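Putative c-1-tetrahydrofolate synthase, cytoplasmic (Leishmania major, PDB 4A26) probably catalyses, as a homodimer, the NAD(P)-dependent oxidation of methylenetetrahydrofolate and the hydrolysis of the methenyl product, interconverting folates in one-carbon metabolism. Local coordinates at residues Val258-Ala263 and Ala268-Val273; Val169-Ser174 and Pro221-Gly226; Ile78-Leu83 and Glu111-Glu116; Met49-Tyr54 and Ile100-Leu105; Arg36-Ala41 and Glu291-Ala296. One frame throughout, in Å; residues are numbered along the deposited sequence.

Contact 1: Val258-Ala263 and Ala268-Val273; sequences VCFEEA and AWISPV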
# COMPACT_ATOMS: atom_id res chain seq x y z
N VAL A 258 22.58 -5.87 -10.57
CA VAL A 258 23.14 -4.97 -11.57
C VAL A 258 24.54 -5.41 -11.94
O VAL A 258 25.30 -5.84 -11.08
CB VAL A 258 23.19 -3.53 -11.03
CG1 VAL A 258 23.73 -2.59 -12.09
CG2 VAL A 258 21.80 -3.09 -10.56
N CYS A 259 24.86 -5.31 -13.23
CA CYS A 259 26.24 -5.46 -13.69
C CYS A 259 26.94 -4.14 -13.41
O CYS A 259 26.82 -3.18 -14.17
CB CYS A 259 26.29 -5.79 -15.18
SG CYS A 259 25.56 -7.37 -15.58
N PHE A 260 27.68 -4.10 -12.30
CA PHE A 260 28.22 -2.86 -11.79
C PHE A 260 29.10 -2.11 -12.78
O PHE A 260 28.86 -0.94 -13.08
CB PHE A 260 29.00 -3.12 -10.50
CG PHE A 260 29.66 -1.89 -9.96
CD1 PHE A 260 28.91 -0.95 -9.26
CD2 PHE A 260 31.01 -1.65 -10.18
CE1 PHE A 260 29.51 0.19 -8.77
CE2 PHE A 260 31.61 -0.51 -9.69
CZ PHE A 260 30.86 0.42 -8.99
N GLU A 261 30.14 -2.78 -13.28
CA GLU A 261 31.13 -2.13 -14.14
C GLU A 261 30.53 -1.60 -15.43
O GLU A 261 31.04 -0.64 -16.01
CB GLU A 261 32.33 -3.05 -14.43
CG GLU A 261 31.97 -4.48 -14.82
CD GLU A 261 31.74 -5.37 -13.62
OE1 GLU A 261 32.73 -5.75 -12.96
OE2 GLU A 261 30.55 -5.66 -13.32
N GLU A 262 29.45 -2.22 -15.90
CA GLU A 262 28.73 -1.73 -17.06
C GLU A 262 27.90 -0.51 -16.69
O GLU A 262 27.89 0.49 -17.41
CB GLU A 262 27.83 -2.81 -17.64
CG GLU A 262 28.56 -4.01 -18.23
CD GLU A 262 27.61 -5.02 -18.88
OE1 GLU A 262 26.38 -4.86 -18.76
OE2 GLU A 262 28.10 -5.97 -19.52
N ALA A 263 27.21 -0.60 -15.56
CA ALA A 263 26.33 0.47 -15.09
C ALA A 263 27.09 1.74 -14.71
O ALA A 263 26.55 2.84 -14.79
CB ALA A 263 25.50 -0.01 -13.91
N ALA A 268 25.13 8.05 -12.94
CA ALA A 268 25.78 9.11 -12.17
C ALA A 268 26.03 8.63 -10.74
O ALA A 268 27.06 8.96 -10.14
CB ALA A 268 24.91 10.36 -12.16
N TRP A 269 25.08 7.87 -10.20
CA TRP A 269 25.22 7.27 -8.87
C TRP A 269 24.83 5.80 -8.91
O TRP A 269 23.91 5.40 -9.62
CB TRP A 269 24.33 8.00 -7.87
CG TRP A 269 24.79 9.38 -7.55
CD1 TRP A 269 24.46 10.53 -8.21
CD2 TRP A 269 25.67 9.77 -6.48
NE1 TRP A 269 25.08 11.61 -7.61
CE2 TRP A 269 25.82 11.17 -6.55
CE3 TRP A 269 26.33 9.07 -5.47
CZ2 TRP A 269 26.62 11.88 -5.65
CZ3 TRP A 269 27.13 9.78 -4.57
CH2 TRP A 269 27.26 11.17 -4.67
N ILE A 270 25.54 4.99 -8.12
CA ILE A 270 25.24 3.56 -8.01
C ILE A 270 25.69 3.04 -6.64
O ILE A 270 26.62 3.57 -6.04
CB ILE A 270 25.92 2.78 -9.16
CG1 ILE A 270 25.46 1.32 -9.18
CG2 ILE A 270 27.43 2.84 -9.05
CD1 ILE A 270 25.59 0.68 -10.54
N SER A 271 24.99 2.02 -6.13
CA SER A 271 25.39 1.36 -4.89
C SER A 271 25.74 -0.09 -5.19
O SER A 271 24.89 -0.86 -5.64
CB SER A 271 24.25 1.40 -3.87
OG SER A 271 23.18 0.58 -4.29
N PRO A 272 27.00 -0.49 -4.94
CA PRO A 272 27.44 -1.82 -5.30
C PRO A 272 27.00 -2.89 -4.30
O PRO A 272 26.64 -2.56 -3.17
CB PRO A 272 28.95 -1.69 -5.27
CG PRO A 272 29.19 -0.72 -4.16
CD PRO A 272 28.03 0.23 -4.16
N VAL A 273 27.02 -4.15 -4.72
CA VAL A 273 26.87 -5.27 -3.80
C VAL A 273 28.21 -6.01 -3.75
O VAL A 273 28.69 -6.47 -4.78
CB VAL A 273 25.75 -6.24 -4.25
CG1 VAL A 273 25.88 -7.58 -3.53
CG2 VAL A 273 24.39 -5.62 -4.00
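In the Rossmann-type NAD(P)-binding domain, the short helix 260-263 packs against strand 269-271 of the parallel sheet, and Ile270 of the strand is the residue on which Phe260, Ala263 and Val258 converge. The contact is wholly apolar and mostly buried. Ile270 has CG1 anti to its backbone N (chi1 -172°), and the chain continues nearly straight through chi2, so that CD1 is carried out from the strand to Ala263, in the last position of the short helix. There it meets Ala263 CB at 3.4 Å and, more loosely, Val258 CG1 at 4.1 Å; the Val258 and Ile270 side chains run past each other in opposite directions. The other branch, CG2, goes to the aromatic ring and lies 3.4 Å from Phe260 CE1. Phe260 and Ile270 thus lie aslant, with the CD1-CE1 side of the ring set against both branches of the isoleucine.

Two residues on from Ile270, Pro272 lies with its ring beside Phe260, pointing the same way. Strand 234-237 backs the cluster through Val235, which touches both Val258 and Ile270, while Ile8 of strand 7-8 packs on Phe260 and Pro272. The helix starts after Cys259, whose carbonyl O accepts the Ala263 N-H at 3.0 Å. On the ring itself, Pro272 CB sits 4.0 Å from Phe260 CE1, in an oblique approach.

Contact 2: Val169-Ser174 and Pro221-Gly226; sequences VVLGRS and PGYVKG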
# COMPACT_ATOMS: atom_id res chain seq x y z
N VAL A 169 11.87 3.32 -11.62
CA VAL A 169 11.48 1.95 -11.88
C VAL A 169 11.97 1.07 -10.73
O VAL A 169 13.15 1.08 -10.40
CB VAL A 169 12.05 1.43 -13.21
CG1 VAL A 169 11.76 -0.05 -13.38
CG2 VAL A 169 11.48 2.24 -14.36
N VAL A 170 11.04 0.35 -10.10
CA VAL A 170 11.37 -0.63 -9.08
C VAL A 170 11.28 -2.00 -9.72
O VAL A 170 10.19 -2.45 -10.08
CB VAL A 170 10.40 -0.55 -7.88
CG1 VAL A 170 10.78 -1.59 -6.83
CG2 VAL A 170 10.39 0.85 -7.28
N LEU A 171 12.42 -2.65 -9.89
CA LEU A 171 12.46 -4.02 -10.38
C LEU A 171 12.14 -4.96 -9.23
O LEU A 171 12.98 -5.19 -8.36
CB LEU A 171 13.84 -4.36 -10.97
CG LEU A 171 14.32 -3.47 -12.12
CD1 LEU A 171 15.69 -3.93 -12.58
CD2 LEU A 171 13.35 -3.48 -13.29
N GLY A 172 10.92 -5.49 -9.22
CA GLY A 172 10.48 -6.44 -8.20
C GLY A 172 9.37 -5.87 -7.33
O GLY A 172 9.39 -4.68 -7.00
N ARG A 173 8.43 -6.73 -6.96
CA ARG A 173 7.23 -6.33 -6.21
C ARG A 173 7.10 -7.09 -4.88
O ARG A 173 6.01 -7.23 -4.34
CB ARG A 173 5.98 -6.56 -7.07
CG ARG A 173 5.83 -7.98 -7.61
CD ARG A 173 4.50 -8.15 -8.33
NE ARG A 173 4.42 -9.41 -9.07
CZ ARG A 173 3.38 -9.78 -9.81
NH1 ARG A 173 2.30 -9.00 -9.91
NH2 ARG A 173 3.40 -10.94 -10.45
N SER A 174 8.23 -7.56 -4.35
CA SER A 174 8.26 -8.33 -3.12
C SER A 174 7.76 -7.51 -1.95
O SER A 174 8.03 -6.31 -1.86
CB SER A 174 9.68 -8.81 -2.84
OG SER A 174 10.59 -7.73 -2.82
N PRO A 221 21.10 -12.59 -9.86
CA PRO A 221 22.46 -12.07 -9.96
C PRO A 221 22.84 -11.59 -11.36
O PRO A 221 22.73 -12.35 -12.32
CB PRO A 221 23.33 -13.27 -9.54
CG PRO A 221 22.48 -14.46 -9.73
CD PRO A 221 21.08 -14.01 -9.48
N GLY A 222 23.25 -10.33 -11.46
CA GLY A 222 23.84 -9.77 -12.67
C GLY A 222 22.97 -9.84 -13.90
O GLY A 222 23.36 -10.44 -14.91
N TYR A 223 21.79 -9.22 -13.84
CA TYR A 223 20.87 -9.24 -14.97
C TYR A 223 20.50 -7.86 -15.53
O TYR A 223 20.12 -7.76 -16.69
CB TYR A 223 19.62 -10.05 -14.62
CG TYR A 223 18.36 -9.25 -14.37
CD1 TYR A 223 17.54 -8.88 -15.43
CD2 TYR A 223 17.97 -8.92 -13.08
CE1 TYR A 223 16.38 -8.16 -15.22
CE2 TYR A 223 16.79 -8.20 -12.86
CZ TYR A 223 16.00 -7.83 -13.93
OH TYR A 223 14.84 -7.12 -13.74
N VAL A 224 20.61 -6.81 -14.71
CA VAL A 224 20.38 -5.46 -15.20
C VAL A 224 21.64 -4.99 -15.94
O VAL A 224 22.66 -4.70 -15.31
CB VAL A 224 20.05 -4.45 -14.07
CG1 VAL A 224 19.61 -3.13 -14.67
CG2 VAL A 224 18.97 -5.00 -13.16
N LYS A 225 21.56 -4.96 -17.26
CA LYS A 225 22.69 -4.54 -18.09
C LYS A 225 22.85 -3.02 -18.03
O LYS A 225 21.87 -2.28 -17.99
CB LYS A 225 22.50 -4.98 -19.55
CG LYS A 225 22.43 -6.49 -19.76
CD LYS A 225 23.79 -7.16 -19.65
N GLY A 226 24.11 -2.57 -18.04
CA GLY A 226 24.44 -1.16 -17.97
C GLY A 226 23.82 -0.29 -19.06
O GLY A 226 23.52 0.87 -18.81
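The Tyr223 ring is the flat group of this contact, and Leu171 meets it obliquely at its phenol end, while CG2 of Val224, the next residue in the chain, lies over one face near the rim. This valine methyl, Val224 CG2, stands 3.9 Å above the plane of the Tyr223 ring. Leu171 CD1 comes within 3.5 Å of Tyr223 OH and 4.1 Å of Tyr223 CZ. These are van der Waals contacts, in which a methyl group packs on the end of the phenol, and the two side chains cross at a slant.

The same methyl closes the contact with the valine: Leu171 CD1 and Val224 CG2 meet tip to tip at 3.5 Å. Leu171 reaches this point because CG is anti to its carbonyl carbon (chi1 -58°) and CD1 then lies straight out from CA (chi2 179°), giving the side chain its full length. One leucine methyl thus touches both residues of the 221-226 loop, which approach it from directions roughly at right angles. Met204 of helix 201-209 touches both Leu171 and Tyr223 and extends the apolar patch, with Val195 of the neighbouring strand packing on Leu171 as well.

Just beyond Leu171 the chain turns at Gly172, whose positive phi lies in a region open chiefly to glycine. Ser174 OG is hydrogen-bonded to Gly178 N, the start of helix 178-187, and Arg173 reaches Asn189 of the second subunit. This strand, glycine-containing turn and helix make up the beta-alpha unit that in Rossmann folds typically receives the dinucleotide, consistent with the NAD(P)-dependent activity of the enzyme.

Contact 3: Ile78-Leu83 and Glu111-Glu116; sequences ISQEVL and ENRAIE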
# COMPACT_ATOMS: atom_id res chain seq x y z
N ILE A 78 8.45 -25.41 20.70
CA ILE A 78 7.53 -24.70 21.60
C ILE A 78 6.18 -24.42 20.94
O ILE A 78 6.07 -24.32 19.72
CB ILE A 78 8.16 -23.37 22.08
CG1 ILE A 78 7.44 -22.86 23.34
CG2 ILE A 78 8.13 -22.32 20.98
CD1 ILE A 78 8.22 -21.81 24.08
N SER A 79 5.15 -24.28 21.78
CA SER A 79 3.78 -24.01 21.33
C SER A 79 3.65 -22.66 20.66
O SER A 79 4.39 -21.73 20.97
CB SER A 79 2.82 -24.04 22.52
OG SER A 79 2.82 -25.29 23.16
N GLN A 80 2.69 -22.55 19.75
CA GLN A 80 2.26 -21.26 19.22
C GLN A 80 1.77 -20.38 20.37
O GLN A 80 2.15 -19.21 20.47
CB GLN A 80 1.13 -21.46 18.21
CG GLN A 80 0.64 -20.18 17.54
CD GLN A 80 1.59 -19.66 16.49
OE1 GLN A 80 2.12 -20.43 15.68
NE2 GLN A 80 1.82 -18.35 16.48
N GLU A 81 0.92 -20.95 21.22
CA GLU A 81 0.34 -20.22 22.36
C GLU A 81 1.44 -19.60 23.21
O GLU A 81 1.39 -18.41 23.54
CB GLU A 81 -0.54 -21.14 23.22
CG GLU A 81 -1.84 -20.51 23.75
CD GLU A 81 -1.62 -19.40 24.78
OE1 GLU A 81 -1.17 -18.29 24.40
OE2 GLU A 81 -1.92 -19.62 25.98
N VAL A 82 2.45 -20.40 23.54
CA VAL A 82 3.54 -19.97 24.43
C VAL A 82 4.41 -18.89 23.78
O VAL A 82 4.82 -17.95 24.45
CB VAL A 82 4.41 -21.16 24.88
CG1 VAL A 82 5.59 -20.68 25.70
CG2 VAL A 82 3.58 -22.16 25.67
N LEU A 83 4.69 -19.03 22.49
CA LEU A 83 5.38 -17.98 21.73
C LEU A 83 4.62 -16.66 21.86
O LEU A 83 5.20 -15.64 22.24
CB LEU A 83 5.49 -18.36 20.25
CG LEU A 83 6.03 -17.28 19.29
CD1 LEU A 83 7.46 -16.90 19.67
CD2 LEU A 83 5.95 -17.74 17.85
N GLU A 111 3.71 -18.00 11.37
CA GLU A 111 4.48 -16.75 11.46
C GLU A 111 3.59 -15.51 11.46
O GLU A 111 3.71 -14.66 12.35
CB GLU A 111 5.48 -16.64 10.31
CG GLU A 111 6.55 -17.72 10.32
CD GLU A 111 7.61 -17.53 9.25
OE1 GLU A 111 7.72 -16.40 8.70
OE2 GLU A 111 8.34 -18.50 8.96
N ASN A 112 2.71 -15.41 10.46
CA ASN A 112 1.78 -14.27 10.36
C ASN A 112 0.95 -14.10 11.63
O ASN A 112 0.66 -12.98 12.05
CB ASN A 112 0.85 -14.44 9.15
CG ASN A 112 1.58 -14.30 7.82
OD1 ASN A 112 2.61 -13.64 7.73
ND2 ASN A 112 1.03 -14.92 6.79
N ARG A 113 0.57 -15.22 12.24
CA ARG A 113 -0.22 -15.22 13.47
C ARG A 113 0.62 -14.76 14.68
O ARG A 113 0.11 -14.04 15.54
CB ARG A 113 -0.82 -16.61 13.72
CG ARG A 113 -1.48 -16.82 15.08
CD ARG A 113 -2.61 -17.86 15.02
NE ARG A 113 -2.71 -18.66 16.24
CZ ARG A 113 -3.18 -18.22 17.41
NH1 ARG A 113 -3.60 -16.97 17.57
NH2 ARG A 113 -3.22 -19.06 18.45
N ALA A 114 1.88 -15.16 14.72
CA ALA A 114 2.80 -14.72 15.77
C ALA A 114 3.11 -13.23 15.64
O ALA A 114 3.29 -12.54 16.64
CB ALA A 114 4.08 -15.52 15.75
N ILE A 115 3.18 -12.74 14.41
CA ILE A 115 3.43 -11.32 14.13
C ILE A 115 2.21 -10.44 14.41
O ILE A 115 2.36 -9.27 14.79
CB ILE A 115 3.87 -11.12 12.66
CG1 ILE A 115 5.26 -11.72 12.42
CG2 ILE A 115 3.89 -9.64 12.30
CD1 ILE A 115 5.57 -12.00 10.96
N GLU A 116 1.01 -10.99 14.23
CA GLU A 116 -0.23 -10.23 14.45
C GLU A 116 -0.38 -9.86 15.93
O GLU A 116 -0.96 -8.81 16.26
CB GLU A 116 -1.46 -11.01 13.96
CG GLU A 116 -2.50 -10.17 13.20
CD GLU A 116 -2.08 -9.82 11.76
OE1 GLU A 116 -0.87 -9.92 11.42
OE2 GLU A 116 -2.96 -9.43 10.96
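Gln80 and Arg113 meet between helices 80-91 and 111-116 with their side chains crossing at a slant, the amide plane of the one turned 33° from the guanidinium plane of the other. What touches is the aliphatic part of the glutamine: Gln80 CG lies 3.9 Å from Arg113 NE and 4.1 Å from Arg113 NH2, approaching the guanidinium obliquely. Gln80 gets there with CG anti to its backbone N (chi1 -177°) and a bend at chi2 that swings the amide on toward the start of helix 111-116. Its NE2 comes to rest beside Ala114, 3.7 Å from Ala114 CB, which is packing rather than bonding. The amide oxygen is satisfied just before the helix, where OE1 accepts a hydrogen bond from Asn110 N; Asn110 OD1 in turn takes the N-H of Arg113.

The two helices belong to the alpha/beta catalytic domain, and helix 80-91 lies against its three-stranded parallel sheet. Leu83, one turn after Gln80, packs on Ile43 and Val45 of strand 39-45 and also sends CD2 across to Ala114 CB at 3.6 Å. Leucine and alanine form the buried layer of the contact, while Arg113 lies on the solvent side.

The arginine chain bends at chi3, and its guanidinium lies beside Gln80 at the start of helix 80-91. Glu84 offers it a long, weak ion pair through NH1, and Glu81 OE1 stays 6.3 Å from Arg113 NH2, without contact. Farther along this segment, Glu116 OE2 makes a salt bridge with Arg140 NH2 of the second subunit.

Contact 4: Met49-Tyr54 and Ile100-Leu105; sequences MDSKKY and IVQLPL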
# COMPACT_ATOMS: atom_id res chain seq x y z
N MET A 49 21.78 -21.30 13.45
CA MET A 49 22.97 -20.45 13.51
C MET A 49 22.85 -19.21 12.62
O MET A 49 23.53 -18.21 12.85
CB MET A 49 24.23 -21.24 13.15
CG MET A 49 24.83 -22.00 14.32
SD MET A 49 25.08 -20.95 15.77
CE MET A 49 26.06 -19.62 15.07
N ASP A 50 21.98 -19.27 11.62
CA ASP A 50 21.75 -18.15 10.72
C ASP A 50 21.00 -17.07 11.50
O ASP A 50 21.41 -15.91 11.52
CB ASP A 50 20.93 -18.57 9.48
CG ASP A 50 21.18 -20.02 9.08
OD1 ASP A 50 20.56 -20.92 9.68
OD2 ASP A 50 22.00 -20.27 8.17
N SER A 51 19.91 -17.48 12.16
CA SER A 51 19.07 -16.57 12.95
C SER A 51 19.80 -16.00 14.16
O SER A 51 19.60 -14.84 14.51
CB SER A 51 17.80 -17.29 13.41
OG SER A 51 16.97 -17.65 12.32
N LYS A 52 20.62 -16.82 14.81
CA LYS A 52 21.40 -16.38 15.98
C LYS A 52 22.43 -15.31 15.61
O LYS A 52 22.61 -14.34 16.34
CB LYS A 52 22.09 -17.56 16.68
CG LYS A 52 21.32 -18.12 17.86
CD LYS A 52 22.22 -18.92 18.80
CE LYS A 52 22.49 -20.32 18.27
NZ LYS A 52 23.71 -20.94 18.89
N LYS A 53 23.11 -15.52 14.48
CA LYS A 53 24.10 -14.57 13.98
C LYS A 53 23.45 -13.23 13.62
O LYS A 53 23.97 -12.18 14.01
CB LYS A 53 24.81 -15.15 12.75
CG LYS A 53 25.94 -14.29 12.21
N TYR A 54 22.33 -13.27 12.90
CA TYR A 54 21.63 -12.03 12.51
C TYR A 54 21.25 -11.23 13.74
O TYR A 54 21.39 -10.01 13.77
CB TYR A 54 20.36 -12.31 11.70
CG TYR A 54 20.54 -13.10 10.41
CD1 TYR A 54 21.57 -12.80 9.52
CD2 TYR A 54 19.65 -14.12 10.07
CE1 TYR A 54 21.72 -13.52 8.33
CE2 TYR A 54 19.79 -14.84 8.89
CZ TYR A 54 20.83 -14.54 8.02
OH TYR A 54 20.98 -15.25 6.85
N ILE A 100 10.93 -7.46 17.30
CA ILE A 100 11.07 -8.28 16.09
C ILE A 100 11.09 -9.76 16.45
O ILE A 100 11.64 -10.16 17.47
CB ILE A 100 12.33 -7.92 15.27
CG1 ILE A 100 13.61 -7.98 16.12
CG2 ILE A 100 12.19 -6.54 14.66
CD1 ILE A 100 14.88 -8.12 15.31
N VAL A 101 10.46 -10.57 15.60
CA VAL A 101 10.52 -12.01 15.70
C VAL A 101 11.41 -12.49 14.58
O VAL A 101 11.11 -12.25 13.41
CB VAL A 101 9.13 -12.65 15.55
CG1 VAL A 101 9.26 -14.15 15.39
CG2 VAL A 101 8.26 -12.31 16.76
N GLN A 102 12.51 -13.15 14.93
CA GLN A 102 13.50 -13.57 13.95
C GLN A 102 12.96 -14.71 13.09
O GLN A 102 12.52 -15.74 13.62
CB GLN A 102 14.79 -14.00 14.63
CG GLN A 102 15.96 -14.23 13.68
CD GLN A 102 16.35 -12.98 12.90
OE1 GLN A 102 16.35 -11.87 13.44
NE2 GLN A 102 16.69 -13.16 11.63
N LEU A 103 13.00 -14.52 11.77
CA LEU A 103 12.43 -15.47 10.82
C LEU A 103 13.55 -16.23 10.09
O LEU A 103 14.67 -15.73 9.99
CB LEU A 103 11.55 -14.73 9.81
CG LEU A 103 10.34 -13.99 10.38
CD1 LEU A 103 9.71 -13.08 9.33
CD2 LEU A 103 9.31 -14.96 10.94
N PRO A 104 13.25 -17.43 9.57
CA PRO A 104 11.99 -18.17 9.68
C PRO A 104 11.87 -19.00 10.96
O PRO A 104 12.85 -19.60 11.40
CB PRO A 104 12.02 -19.09 8.46
CG PRO A 104 13.46 -19.35 8.24
CD PRO A 104 14.18 -18.09 8.64
N LEU A 105 10.67 -19.03 11.53
CA LEU A 105 10.35 -19.90 12.66
C LEU A 105 10.29 -21.35 12.20
O LEU A 105 10.20 -21.62 11.00
CB LEU A 105 9.00 -19.51 13.25
CG LEU A 105 8.84 -18.10 13.82
CD1 LEU A 105 7.37 -17.74 13.95
CD2 LEU A 105 9.53 -17.96 15.16
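Helix 49-64 opens beside the chain leaving strand 98-101, with the closest backbone approach between Ser51 and Gln102, whose CA atoms are 6.4 Å apart. Beyond Gln102, in the loop, the peptide bond before Pro104 is cis.

Gln102 carries most of the contact. Its CG, anti to the backbone N (chi1 -170°), rests on Ser51 CB at 3.6 Å, and a bend at chi2 then lays the amide along the helix toward Tyr54. There Gln102 NE2 comes 3.5 Å from Tyr54 CD2 and 3.8 Å from Tyr54 CB. The two side chains cross at nearly a right angle, the ring and amide planes differ by 39°, and the nitrogen approaches the ring obliquely. The other amide atom, OE1, takes a weak hydrogen bond from Lys58 NZ, one helical turn after Tyr54. Ser51 OG lies 3.8 Å from Leu103 O, too far for a bond.

Tyr54 and Lys58 form a Tyr-x-x-x-Lys pattern on one face of the helix; together with Gln102 they match the substrate cleft of related dehydrogenase/cyclohydrolases, so this is probably part of the folate site.

Contact 5: Arg36-Ala41 and Glu291-Ala296; sequences RVPGLA and EAFKAA
Arg36 begins the contact with its carbonyl: Arg36 O lies 3.7 Å from Phe293 CZ, approaching the ring obliquely, and Arg36 CB is a little farther from the same atom. The guanidinium takes no part, its NE being hydrogen-bonded to Tyr33 O. Val37 then turns its side chain away from the helix and contributes its backbone instead. Val37 N reaches Phe293 CZ at 3.6 Å, and Val37 C sits 3.7 Å above the ring plane, displaced toward the rim.

The peptide that follows is laid over the same face, with Pro38 N above the ring centre. Pro38 adds its own ring: CD makes a CH-pi contact, 4.1 Å from the centroid of the Phe293 ring and 22° off its normal, while Pro38 CG comes to 3.4 Å from Phe293 CD2. The two side chains cross at a slant. Phe293 can receive this because its CG is anti to the backbone N (chi1 172°), which projects the ring from the helix across the incoming chain.

At Gly39 the chain enters strand 39-45, the middle of the catalytic domain's three-stranded parallel sheet, pairing with strand 68-74 at Leu40. His97 meets the Phe293 ring edge-to-face and also bonds Gly39 N. With Leu29 of helix 11-32 packing on the phenylalanine and Val26 on Pro38, Phe293 of helix 279-297 packs against both helix 11-32 and the residues leading into strand 39-45.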
# COMPACT_ATOMS: atom_id res chain seq x y z
N ARG A 36 16.50 7.20 30.90
CA ARG A 36 15.75 6.18 30.17
C ARG A 36 16.27 6.07 28.74
O ARG A 36 16.88 7.00 28.21
CB ARG A 36 14.25 6.51 30.15
CG ARG A 36 13.54 6.18 31.45
CD ARG A 36 12.04 6.41 31.33
NE ARG A 36 11.70 7.83 31.23
CZ ARG A 36 10.50 8.31 30.93
NH1 ARG A 36 9.47 7.50 30.69
NH2 ARG A 36 10.32 9.63 30.87
N VAL A 37 16.03 4.92 28.13
CA VAL A 37 16.66 4.57 26.87
C VAL A 37 15.79 3.60 26.07
O VAL A 37 14.95 2.91 26.64
CB VAL A 37 18.07 3.96 27.15
CG1 VAL A 37 18.28 2.66 26.40
CG2 VAL A 37 19.16 4.98 26.84
N PRO A 38 15.96 3.57 24.74
CA PRO A 38 15.14 2.67 23.93
C PRO A 38 15.53 1.22 24.09
O PRO A 38 16.70 0.90 24.34
CB PRO A 38 15.42 3.12 22.48
CG PRO A 38 16.19 4.40 22.59
CD PRO A 38 16.88 4.37 23.91
N GLY A 39 14.55 0.33 23.95
CA GLY A 39 14.77 -1.10 24.03
C GLY A 39 14.34 -1.75 22.74
O GLY A 39 13.21 -1.58 22.30
N LEU A 40 15.27 -2.47 22.12
CA LEU A 40 14.95 -3.32 20.98
C LEU A 40 14.88 -4.76 21.49
O LEU A 40 15.86 -5.29 22.00
CB LEU A 40 16.03 -3.21 19.90
CG LEU A 40 15.77 -4.02 18.63
CD1 LEU A 40 14.41 -3.67 18.04
CD2 LEU A 40 16.88 -3.78 17.63
N ALA A 41 13.70 -5.36 21.34
CA ALA A 41 13.47 -6.73 21.76
C ALA A 41 13.39 -7.64 20.55
O ALA A 41 12.85 -7.25 19.51
CB ALA A 41 12.20 -6.83 22.57
N GLU A 291 12.37 6.29 17.10
CA GLU A 291 11.07 6.93 16.90
C GLU A 291 9.99 6.35 17.80
O GLU A 291 9.14 7.09 18.30
CB GLU A 291 10.62 6.83 15.43
CG GLU A 291 11.18 7.92 14.53
CD GLU A 291 10.81 7.73 13.05
OE1 GLU A 291 9.74 7.15 12.75
OE2 GLU A 291 11.61 8.18 12.19
N ALA A 292 10.02 5.03 18.01
CA ALA A 292 9.09 4.37 18.93
C ALA A 292 9.28 4.86 20.36
O ALA A 292 8.32 5.18 21.04
CB ALA A 292 9.26 2.86 18.87
N PHE A 293 10.54 4.90 20.80
CA PHE A 293 10.90 5.41 22.12
C PHE A 293 10.61 6.90 22.24
O PHE A 293 10.17 7.38 23.28
CB PHE A 293 12.38 5.12 22.40
CG PHE A 293 12.92 5.77 23.64
CD1 PHE A 293 12.46 5.39 24.89
CD2 PHE A 293 13.91 6.74 23.57
CE1 PHE A 293 12.96 5.97 26.04
CE2 PHE A 293 14.41 7.32 24.71
CZ PHE A 293 13.94 6.94 25.95
N LYS A 294 10.84 7.62 21.15
CA LYS A 294 10.54 9.05 21.08
C LYS A 294 9.02 9.25 21.14
O LYS A 294 8.53 10.14 21.83
CB LYS A 294 11.13 9.65 19.80
CG LYS A 294 11.60 11.09 19.92
CD LYS A 294 12.84 11.36 19.05
CE LYS A 294 12.56 11.28 17.55
NZ LYS A 294 11.77 12.44 17.06
N ALA A 295 8.28 8.39 20.43
CA ALA A 295 6.82 8.42 20.43
C ALA A 295 6.24 8.07 21.79
O ALA A 295 5.34 8.75 22.28
CB ALA A 295 6.28 7.47 19.37
N ALA A 296 6.76 7.01 22.41
CA ALA A 296 6.23 6.50 23.68
C ALA A 296 6.40 7.47 24.85
O ALA A 296 5.62 7.44 25.79
CB ALA A 296 6.88 5.16 24.02

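How the contacts relate
Contacts 1 and 2 lie in the NAD(P)-binding domain, their centres 12 Å apart on one parallel sheet and joined by a probable hydrogen bond from Cys259 to Val224. Contacts 3 and 4 lie in the catalytic domain, 15 Å apart, interlocked along the chain and touching where Glu111 packs on Leu103. Contact 5 shares that domain's sheet with contact 4, strands 39-45 and 98-101 being neighbours. It joins the residues leading into strand 39-45 to the C-terminal helix, so the other four all fall within the span it bridges. Contacts 1 and 3 are farthest apart, about 41 Å between centres. Helix 279-297, which follows strand 269-271, thus returns the chain from the nucleotide domain to the catalytic one.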